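Local coordinates for beta-agarase B (Zobellia galactanivorans, PDB 4ATF), which hydrolyses the beta-1,4-galactosidic linkages of agarose at random, with retention of anomeric configuration, giving mainly the tetramer, at residues M27-F38 with V296-K307. The protein carries 1 engineered substitution. Sequence-based numbering, arbitrary orientation.
With NA (sodium ion), chain I.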
ATOM      1  N   MET A  27      -6.446 -26.192  10.998  1.00 22.25           N
ATOM      2  CA  MET A  27      -6.434 -24.766  11.366  1.00 21.88           C
ATOM      3  C   MET A  27      -7.621 -24.009  10.812  1.00 21.39           C
ATOM      4  O   MET A  27      -8.229 -24.460   9.836  1.00 22.14           O
ATOM      5  CB  MET A  27      -5.140 -24.102  10.898  1.00 21.19           C
ATOM      6  CG  MET A  27      -3.835 -24.878  11.312  0.70 22.55           C
ATOM      7  SD  MET A  27      -3.441 -24.544  13.006  0.70 27.09           S
ATOM      8  CE  MET A  27      -2.658 -22.955  12.784  0.70 24.95           C
ATOM      9  N   LYS A  28      -7.932 -22.866  11.416  1.00 19.09           N
ATOM     10  CA  LYS A  28      -8.984 -21.990  10.922  1.00 20.03           C
ATOM     11  C   LYS A  28      -8.483 -20.549  10.954  1.00 18.47           C
ATOM     12  O   LYS A  28      -7.490 -20.240  11.654  1.00 17.60           O
ATOM     13  CB  LYS A  28     -10.297 -22.181  11.713  1.00 19.94           C
ATOM     14  CG  LYS A  28     -10.234 -21.650  13.149  0.80 24.45           C
ATOM     15  CD  LYS A  28     -11.522 -21.947  14.014  0.80 32.33           C
ATOM     16  CE  LYS A  28     -11.228 -21.580  15.489  0.80 34.29           C
ATOM     17  NZ  LYS A  28     -12.429 -21.577  16.334  0.80 37.13           N
ATOM     18  N   TRP A  29      -9.149 -19.669  10.222  1.00 19.08           N
ATOM     19  CA  TRP A  29      -8.795 -18.222  10.255  1.00 17.45           C
ATOM     20  C   TRP A  29      -9.599 -17.509  11.355  1.00 19.31           C
ATOM     21  O   TRP A  29     -10.877 -17.569  11.386  1.00 19.84           O
ATOM     22  CB  TRP A  29      -9.061 -17.542   8.891  1.00 16.19           C
ATOM     23  CG  TRP A  29      -8.180 -18.028   7.818  1.00 14.81           C
ATOM     24  CD1 TRP A  29      -8.466 -18.976   6.818  1.00 16.69           C
ATOM     25  CD2 TRP A  29      -6.796 -17.723   7.691  1.00 13.92           C
ATOM     26  NE1 TRP A  29      -7.345 -19.160   6.019  1.00 14.97           N
ATOM     27  CE2 TRP A  29      -6.303 -18.422   6.548  1.00 14.22           C
ATOM     28  CE3 TRP A  29      -5.927 -16.866   8.418  1.00 12.87           C
ATOM     29  CZ2 TRP A  29      -4.957 -18.311   6.113  1.00 12.86           C
ATOM     30  CZ3 TRP A  29      -4.602 -16.728   7.989  1.00 12.12           C
ATOM     31  CH2 TRP A  29      -4.132 -17.450   6.812  1.00 13.82           C
ATOM     32  N   GLU A  30      -8.866 -16.815  12.231  1.00 19.51           N
ATOM     33  CA  GLU A  30      -9.473 -16.090  13.370  1.00 19.86           C
ATOM     34  C   GLU A  30      -9.438 -14.589  13.100  1.00 19.03           C
ATOM     35  O   GLU A  30      -8.356 -14.004  12.923  1.00 18.09           O
ATOM     36  CB  GLU A  30      -8.704 -16.390  14.659  1.00 20.09           C
ATOM     37  CG  GLU A  30      -9.314 -15.697  15.960  1.00 21.68           C
ATOM     38  CD  GLU A  30      -8.311 -15.794  17.118  0.70 24.14           C
ATOM     39  OE1 GLU A  30      -7.340 -14.965  17.238  0.70 24.95           O
ATOM     40  OE2 GLU A  30      -8.449 -16.784  17.831  0.70 22.32           O
ATOM     41  N   PHE A  31     -10.621 -13.981  13.076  1.00 19.16           N
ATOM     42  CA  PHE A  31     -10.803 -12.530  12.815  1.00 18.13           C
ATOM     43  C   PHE A  31     -10.170 -11.718  13.959  1.00 18.06           C
ATOM     44  O   PHE A  31     -10.412 -12.007  15.155  1.00 18.21           O
ATOM     45  CB  PHE A  31     -12.303 -12.274  12.719  1.00 18.49           C
ATOM     46  CG  PHE A  31     -12.677 -10.809  12.510  1.00 18.90           C
ATOM     47  CD1 PHE A  31     -12.610 -10.211  11.243  1.00 17.80           C
ATOM     48  CD2 PHE A  31     -13.100 -10.040  13.592  1.00 19.67           C
ATOM     49  CE1 PHE A  31     -12.941  -8.855  11.040  1.00 16.15           C
ATOM     50  CE2 PHE A  31     -13.445  -8.610  13.389  1.00 19.41           C
ATOM     51  CZ  PHE A  31     -13.372  -8.074  12.110  1.00 17.95           C
ATOM     52  N   GLN A  32      -9.375 -10.728  13.589  1.00 16.09           N
ATOM     53  CA  GLN A  32      -8.677  -9.841  14.503  1.00 17.25           C
ATOM     54  C   GLN A  32      -9.474  -8.574  14.652  1.00 17.57           C
ATOM     55  O   GLN A  32      -9.948  -7.990  13.676  1.00 17.79           O
ATOM     56  CB  GLN A  32      -7.228  -9.540  14.012  1.00 17.14           C
ATOM     57  CG  GLN A  32      -6.354 -10.829  13.839  1.00 16.61           C
ATOM     58  CD  GLN A  32      -6.229 -11.647  15.121  1.00 19.68           C
ATOM     59  OE1 GLN A  32      -5.581 -11.235  16.037  1.00 20.63           O
ATOM     60  NE2 GLN A  32      -6.813 -12.854  15.144  1.00 17.81           N
ATOM     61  N   GLU A  33      -9.634  -8.149  15.903  1.00 18.60           N
ATOM     62  CA  GLU A  33     -10.486  -6.999  16.237  1.00 19.72           C
ATOM     63  C   GLU A  33      -9.850  -5.684  15.811  1.00 18.77           C
ATOM     64  O   GLU A  33     -10.526  -4.671  15.722  1.00 19.42           O
ATOM     65  CB  GLU A  33     -10.852  -7.002  17.725  1.00 21.28           C
ATOM     66  CG  GLU A  33     -11.853  -8.128  18.139  0.70 24.14           C
ATOM     67  CD  GLU A  33     -13.228  -7.997  17.498  0.70 26.44           C
ATOM     68  OE1 GLU A  33     -13.648  -6.875  17.136  0.50 26.26           O
ATOM     69  OE2 GLU A  33     -13.887  -9.045  17.328  0.50 28.34           O
ATOM     70  N   ILE A  34      -8.579  -5.699  15.457  1.00 17.99           N
ATOM     71  CA  ILE A  34      -8.007  -4.497  14.798  1.00 17.12           C
ATOM     72  C   ILE A  34      -8.478  -4.221  13.340  1.00 16.66           C
ATOM     73  O   ILE A  34      -8.223  -3.134  12.787  1.00 16.98           O
ATOM     74  CB  ILE A  34      -6.488  -4.506  14.890  1.00 18.34           C
ATOM     75  CG1 ILE A  34      -5.930  -5.783  14.214  1.00 18.83           C
ATOM     76  CG2 ILE A  34      -6.066  -4.368  16.435  1.00 19.96           C
ATOM     77  CD1 ILE A  34      -4.408  -5.699  13.912  1.00 23.91           C
ATOM     78  N   SER A  35      -9.214  -5.157  12.744  1.00 14.82           N
ATOM     79  CA  SER A  35      -9.841  -4.931  11.438  1.00 14.67           C
ATOM     80  C   SER A  35     -10.770  -3.718  11.557  1.00 14.86           C
ATOM     81  O   SER A  35     -11.257  -3.411  12.653  1.00 15.39           O
ATOM     82  CB  SER A  35     -10.689  -6.157  11.069  1.00 14.10           C
ATOM     83  OG  SER A  35      -9.858  -7.328  10.977  1.00 12.06           O
ATOM     84  N   ASP A  36     -11.091  -3.072  10.458  1.00 14.36           N
ATOM     85  CA  ASP A  36     -11.990  -1.935  10.550  1.00 15.15           C
ATOM     86  C   ASP A  36     -12.859  -1.895   9.266  1.00 15.65           C
ATOM     87  O   ASP A  36     -12.330  -1.993   8.149  1.00 14.31           O
ATOM     88  CB  ASP A  36     -11.167  -0.618  10.694  1.00 14.66           C
ATOM     89  CG  ASP A  36     -12.017   0.596  11.191  1.00 16.98           C
ATOM     90  OD1 ASP A  36     -13.279   0.560  11.190  1.00 16.24           O
ATOM     91  OD2 ASP A  36     -11.398   1.616  11.567  1.00 17.09           O
ATOM     92  N   ASN A  37     -14.172  -1.772   9.450  1.00 15.85           N
ATOM     93  CA  ASN A  37     -15.092  -1.572   8.304  1.00 16.54           C
ATOM     94  C   ASN A  37     -15.582  -0.132   8.132  1.00 16.61           C
ATOM     95  O   ASN A  37     -16.447   0.146   7.264  1.00 16.58           O
ATOM     96  CB  ASN A  37     -16.247  -2.590   8.254  1.00 17.14           C
ATOM     97  CG  ASN A  37     -17.234  -2.423   9.385  1.00 19.88           C
ATOM     98  OD1 ASN A  37     -16.925  -1.851  10.406  1.00 22.32           O
ATOM     99  ND2 ASN A  37     -18.447  -2.936   9.193  1.00 23.06           N
ATOM    100  N   PHE A  38     -14.997   0.803   8.909  1.00 16.46           N
ATOM    101  CA  PHE A  38     -15.176   2.255   8.671  1.00 16.46           C
ATOM    102  C   PHE A  38     -16.658   2.656   8.605  1.00 19.01           C
ATOM    103  O   PHE A  38     -17.051   3.465   7.713  1.00 19.25           O
ATOM    104  CB  PHE A  38     -14.417   2.700   7.370  1.00 15.32           C
ATOM    105  CG  PHE A  38     -12.929   2.429   7.438  1.00 15.15           C
ATOM    106  CD1 PHE A  38     -12.131   3.062   8.425  1.00 13.63           C
ATOM    107  CD2 PHE A  38     -12.318   1.487   6.577  1.00 13.86           C
ATOM    108  CE1 PHE A  38     -10.788   2.797   8.497  1.00 13.65           C
ATOM    109  CE2 PHE A  38     -10.993   1.239   6.646  1.00 12.58           C
ATOM    110  CZ  PHE A  38     -10.217   1.870   7.596  1.00 14.32           C
ATOM    111  N   VAL A 296     -11.624   3.324   0.855  1.00 11.75           N
ATOM    112  CA  VAL A 296     -11.394   1.976   1.378  1.00 12.09           C
ATOM    113  C   VAL A 296     -12.657   1.598   2.131  1.00 13.19           C
ATOM    114  O   VAL A 296     -13.010   2.247   3.100  1.00 14.84           O
ATOM    115  CB  VAL A 296     -10.132   1.878   2.310  1.00 11.48           C
ATOM    116  CG1 VAL A 296     -10.019   0.488   2.957  1.00 12.06           C
ATOM    117  CG2 VAL A 296      -8.883   2.160   1.503  1.00 10.80           C
ATOM    118  N   ASP A 297     -13.379   0.585   1.653  1.00 13.48           N
ATOM    119  CA  ASP A 297     -14.616   0.134   2.312  1.00 14.17           C
ATOM    120  C   ASP A 297     -14.263  -0.594   3.631  1.00 14.62           C
ATOM    121  O   ASP A 297     -14.900  -0.365   4.672  1.00 14.57           O
ATOM    122  CB  ASP A 297     -15.393  -0.793   1.337  1.00 14.58           C
ATOM    123  CG  ASP A 297     -16.759  -1.239   1.876  1.00 16.13           C
ATOM    124  OD1 ASP A 297     -17.225  -0.691   2.894  1.00 18.94           O
ATOM    125  OD2 ASP A 297     -17.372  -2.161   1.275  1.00 15.55           O
ATOM    126  N   TRP A 298     -13.238  -1.445   3.600  1.00 13.50           N
ATOM    127  CA  TRP A 298     -12.796  -2.143   4.834  1.00 13.60           C
ATOM    128  C   TRP A 298     -11.426  -2.765   4.685  1.00 13.75           C
ATOM    129  O   TRP A 298     -10.899  -2.913   3.568  1.00 14.57           O
ATOM    130  CB  TRP A 298     -13.831  -3.214   5.318  1.00 13.72           C
ATOM    131  CG  TRP A 298     -14.456  -4.175   4.234  1.00 13.20           C
ATOM    132  CD1 TRP A 298     -15.773  -4.172   3.730  1.00 14.82           C
ATOM    133  CD2 TRP A 298     -13.802  -5.309   3.624  1.00 13.68           C
ATOM    134  NE1 TRP A 298     -15.944  -5.262   2.839  1.00 16.20           N
ATOM    135  CE2 TRP A 298     -14.759  -5.955   2.759  1.00 15.65           C
ATOM    136  CE3 TRP A 298     -12.501  -5.833   3.711  1.00 12.39           C
ATOM    137  CZ2 TRP A 298     -14.434  -7.111   2.003  1.00 15.21           C
ATOM    138  CZ3 TRP A 298     -12.170  -6.964   2.943  1.00 11.10           C
ATOM    139  CH2 TRP A 298     -13.145  -7.592   2.102  1.00 14.86           C
ATOM    140  N   ILE A 299     -10.841  -3.108   5.820  1.00 13.02           N
ATOM    141  CA  ILE A 299      -9.599  -3.819   5.870  1.00 11.90           C
ATOM    142  C   ILE A 299      -9.750  -4.884   6.959  1.00 12.25           C
ATOM    143  O   ILE A 299     -10.148  -4.569   8.113  1.00 12.81           O
ATOM    144  CB  ILE A 299      -8.366  -2.885   6.053  1.00 11.05           C
ATOM    145  CG1 ILE A 299      -7.042  -3.735   5.977  1.00 10.10           C
ATOM    146  CG2 ILE A 299      -8.500  -2.052   7.333  1.00 13.66           C
ATOM    147  CD1 ILE A 299      -5.797  -2.835   5.799  1.00 12.74           C
ATOM    148  N   ARG A 300      -9.541  -6.148   6.577  1.00 11.75           N
ATOM    149  CA  ARG A 300      -9.808  -7.241   7.491  1.00 12.13           C
ATOM    150  C   ARG A 300      -8.502  -8.027   7.632  1.00 12.99           C
ATOM    151  O   ARG A 300      -7.715  -8.153   6.668  1.00 12.62           O
ATOM    152  CB  ARG A 300     -10.997  -8.092   6.995  1.00 13.29           C
ATOM    153  CG  ARG A 300     -10.738  -8.915   5.678  1.00 12.15           C
ATOM    154  CD  ARG A 300     -12.137  -9.455   5.205  1.00 11.53           C
ATOM    155  NE  ARG A 300     -11.943 -10.339   4.034  1.00 10.63           N
ATOM    156  CZ  ARG A 300     -12.378 -11.611   3.971  1.00 11.84           C
ATOM    157  NH1 ARG A 300     -13.117 -12.170   4.957  1.00 12.72           N
ATOM    158  NH2 ARG A 300     -12.147 -12.335   2.861  1.00 12.45           N
ATOM    159  N   ILE A 301      -8.278  -8.529   8.836  1.00 12.40           N
ATOM    160  CA  ILE A 301      -7.020  -9.117   9.247  1.00 12.53           C
ATOM    161  C   ILE A 301      -7.345 -10.435   9.993  1.00 13.15           C
ATOM    162  O   ILE A 301      -8.186 -10.445  10.903  1.00 13.32           O
ATOM    163  CB  ILE A 301      -6.284  -8.172  10.243  1.00 13.48           C
ATOM    164  CG1 ILE A 301      -5.893  -6.841   9.534  1.00 13.58           C
ATOM    165  CG2 ILE A 301      -5.094  -8.914  10.845  1.00 13.21           C
ATOM    166  CD1 ILE A 301      -5.998  -5.536  10.429  1.00 17.06           C
ATOM    167  N   TYR A 302      -6.713 -11.542   9.585  1.00 13.40           N
ATOM    168  CA  TYR A 302      -6.982 -12.859  10.201  1.00 13.94           C
ATOM    169  C   TYR A 302      -5.672 -13.550  10.558  1.00 15.05           C
ATOM    170  O   TYR A 302      -4.654 -13.388   9.859  1.00 14.89           O
ATOM    171  CB  TYR A 302      -7.754 -13.788   9.235  1.00 14.14           C
ATOM    172  CG  TYR A 302      -9.130 -13.327   8.913  1.00 13.39           C
ATOM    173  CD1 TYR A 302      -9.354 -12.305   7.963  1.00 13.86           C
ATOM    174  CD2 TYR A 302     -10.228 -13.905   9.552  1.00 14.39           C
ATOM    175  CE1 TYR A 302     -10.629 -11.865   7.681  1.00 13.70           C
ATOM    176  CE2 TYR A 302     -11.554 -13.466   9.263  1.00 16.38           C
ATOM    177  CZ  TYR A 302     -11.720 -12.464   8.309  1.00 16.71           C
ATOM    178  OH  TYR A 302     -13.011 -12.040   8.015  1.00 18.26           O
ATOM    179  N   LYS A 303      -5.699 -14.335  11.638  1.00 15.30           N
ATOM    180  CA  LYS A 303      -4.531 -15.161  12.048  1.00 15.79           C
ATOM    181  C   LYS A 303      -4.958 -16.619  12.021  1.00 14.80           C
ATOM    182  O   LYS A 303      -6.103 -16.928  12.373  1.00 16.03           O
ATOM    183  CB  LYS A 303      -4.054 -14.738  13.488  1.00 15.63           C
ATOM    184  CG  LYS A 303      -3.476 -13.214  13.438  1.00 17.27           C
ATOM    185  CD  LYS A 303      -2.174 -12.988  14.252  1.00 21.40           C
ATOM    186  CE  LYS A 303      -1.118 -13.714  13.629  1.00 21.07           C
ATOM    187  NZ  LYS A 303       0.197 -13.145  13.635  1.00 16.61           N
ATOM    188  N   PRO A 304      -4.081 -17.517  11.565  1.00 15.82           N
ATOM    189  CA  PRO A 304      -4.447 -18.961  11.589  1.00 16.32           C
ATOM    190  C   PRO A 304      -4.307 -19.538  12.998  1.00 17.74           C
ATOM    191  O   PRO A 304      -3.239 -19.327  13.636  1.00 19.03           O
ATOM    192  CB  PRO A 304      -3.433 -19.589  10.649  1.00 18.25           C
ATOM    193  CG  PRO A 304      -2.217 -18.647  10.663  1.00 15.97           C
ATOM    194  CD  PRO A 304      -2.733 -17.255  11.028  1.00 15.23           C
ATOM    195  N   VAL A 305      -5.344 -20.237  13.495  0.80 16.81           N
ATOM    196  CA  VAL A 305      -5.315 -20.878  14.823  0.80 17.55           C
ATOM    197  C   VAL A 305      -5.766 -22.344  14.731  0.80 19.28           C
ATOM    198  O   VAL A 305      -6.450 -22.739  13.771  0.80 16.89           O
ATOM    199  CB  VAL A 305      -6.160 -20.091  15.859  0.80 17.64           C
ATOM    200  CG1 VAL A 305      -5.760 -18.557  15.825  0.80 17.01           C
ATOM    201  CG2 VAL A 305      -7.601 -20.140  15.503  0.80 17.19           C
ATOM    202  N   GLU A 306      -5.394 -23.157  15.734  0.80 21.64           N
ATOM    203  CA  GLU A 306      -5.837 -24.536  15.777  0.80 25.71           C
ATOM    204  C   GLU A 306      -7.356 -24.585  15.955  0.80 26.55           C
ATOM    205  O   GLU A 306      -7.945 -23.757  16.636  0.80 27.19           O
ATOM    206  CB  GLU A 306      -5.143 -25.248  16.946  0.80 26.77           C
ATOM    207  CG  GLU A 306      -4.948 -26.715  16.761  0.70 30.86           C
ATOM    208  CD  GLU A 306      -4.142 -27.331  17.899  0.70 34.32           C
ATOM    209  OE1 GLU A 306      -3.395 -26.595  18.581  0.50 34.83           O
ATOM    210  OE2 GLU A 306      -4.267 -28.541  18.116  0.50 35.11           O
ATOM    211  N   LYS A 307      -8.019 -25.527  15.317  0.70 27.96           N
ATOM    212  CA  LYS A 307      -9.419 -25.803  15.647  0.70 30.24           C
ATOM    213  C   LYS A 307      -9.596 -26.475  17.038  0.70 30.98           C
ATOM    214  O   LYS A 307      -8.633 -27.032  17.571  0.70 31.18           O
ATOM    215  CB  LYS A 307     -10.045 -26.667  14.562  0.70 29.90           C
ATOM    216  CG  LYS A 307     -10.195 -25.957  13.215  0.70 30.40           C
ATOM    217  CD  LYS A 307     -10.083 -26.981  12.078  0.70 31.84           C
ATOM    218  CE  LYS A 307     -10.721 -26.524  10.771  0.70 31.78           C
ATOM    219  NZ  LYS A 307     -12.126 -27.047  10.622  0.70 28.55           N
TER
HETATM  220 NA    NA I 500     -17.142   0.163   5.102  1.00 14.75          NA
HETATM  221  O   HOH W   1     -18.885  -1.443   5.456  1.00 29.91           O
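The carbonyl oxygen E30 O is gripped by two donors that reach it from opposite faces of its plane: K303 N across the strands, at 3.0 Å, and Q32 NE2 from its own chain, at 2.9 Å. The Q32 chain, bent at chi2 (-58°), folds its amide back over E30, and the same NE2 also gives a bond to E30 OE1 on its anti lone pair, both acceptors lying in the amide plane. Q32 CD also packs against K303 CG at 3.6 Å, the two side chains crossing obliquely. With an alanine at Q32 the amide is gone, and the E30 carboxylate, having lost this mate, is likely to turn more freely, with the aliphatic part of K303 uncovered. Strand 27-31 pairs antiparallel with strand 296-306, which belongs to the beta-sandwich of the GH16 family and has strand 111-118 as another neighbour. On the face shared by W29, F31, Y302 and P304, P304 CB lies over one face of the W29 indole, near its rim, while P304 CD touches W29 CZ3 at 3.6 Å. F31 turns its edge toward the face of Y302 in an offset edge-to-face pair, planes at 68°, while Y302 OH is held by K15 O. After Q32 N has bonded to I301 O, the pairing breaks for a type I turn, Q32 to S35, and resumes two residues out of step at D36 and I299. S35 OG bridges that gap: it donates to Q32 O in the carbonyl plane and accepts from I301 N at 2.9 Å. F38 N donates to D36 OD1 in an Asx turn, while D36 OD2 bonds to Y40 OH; F38 CE2 settles 3.9 Å from V296 CG1. At the far end N37 O and D297 O stand 3.1 Å apart because both bind the sodium ion, joined by D297 OD1, a water, E39 and G81; D297 OD2 pairs with R116.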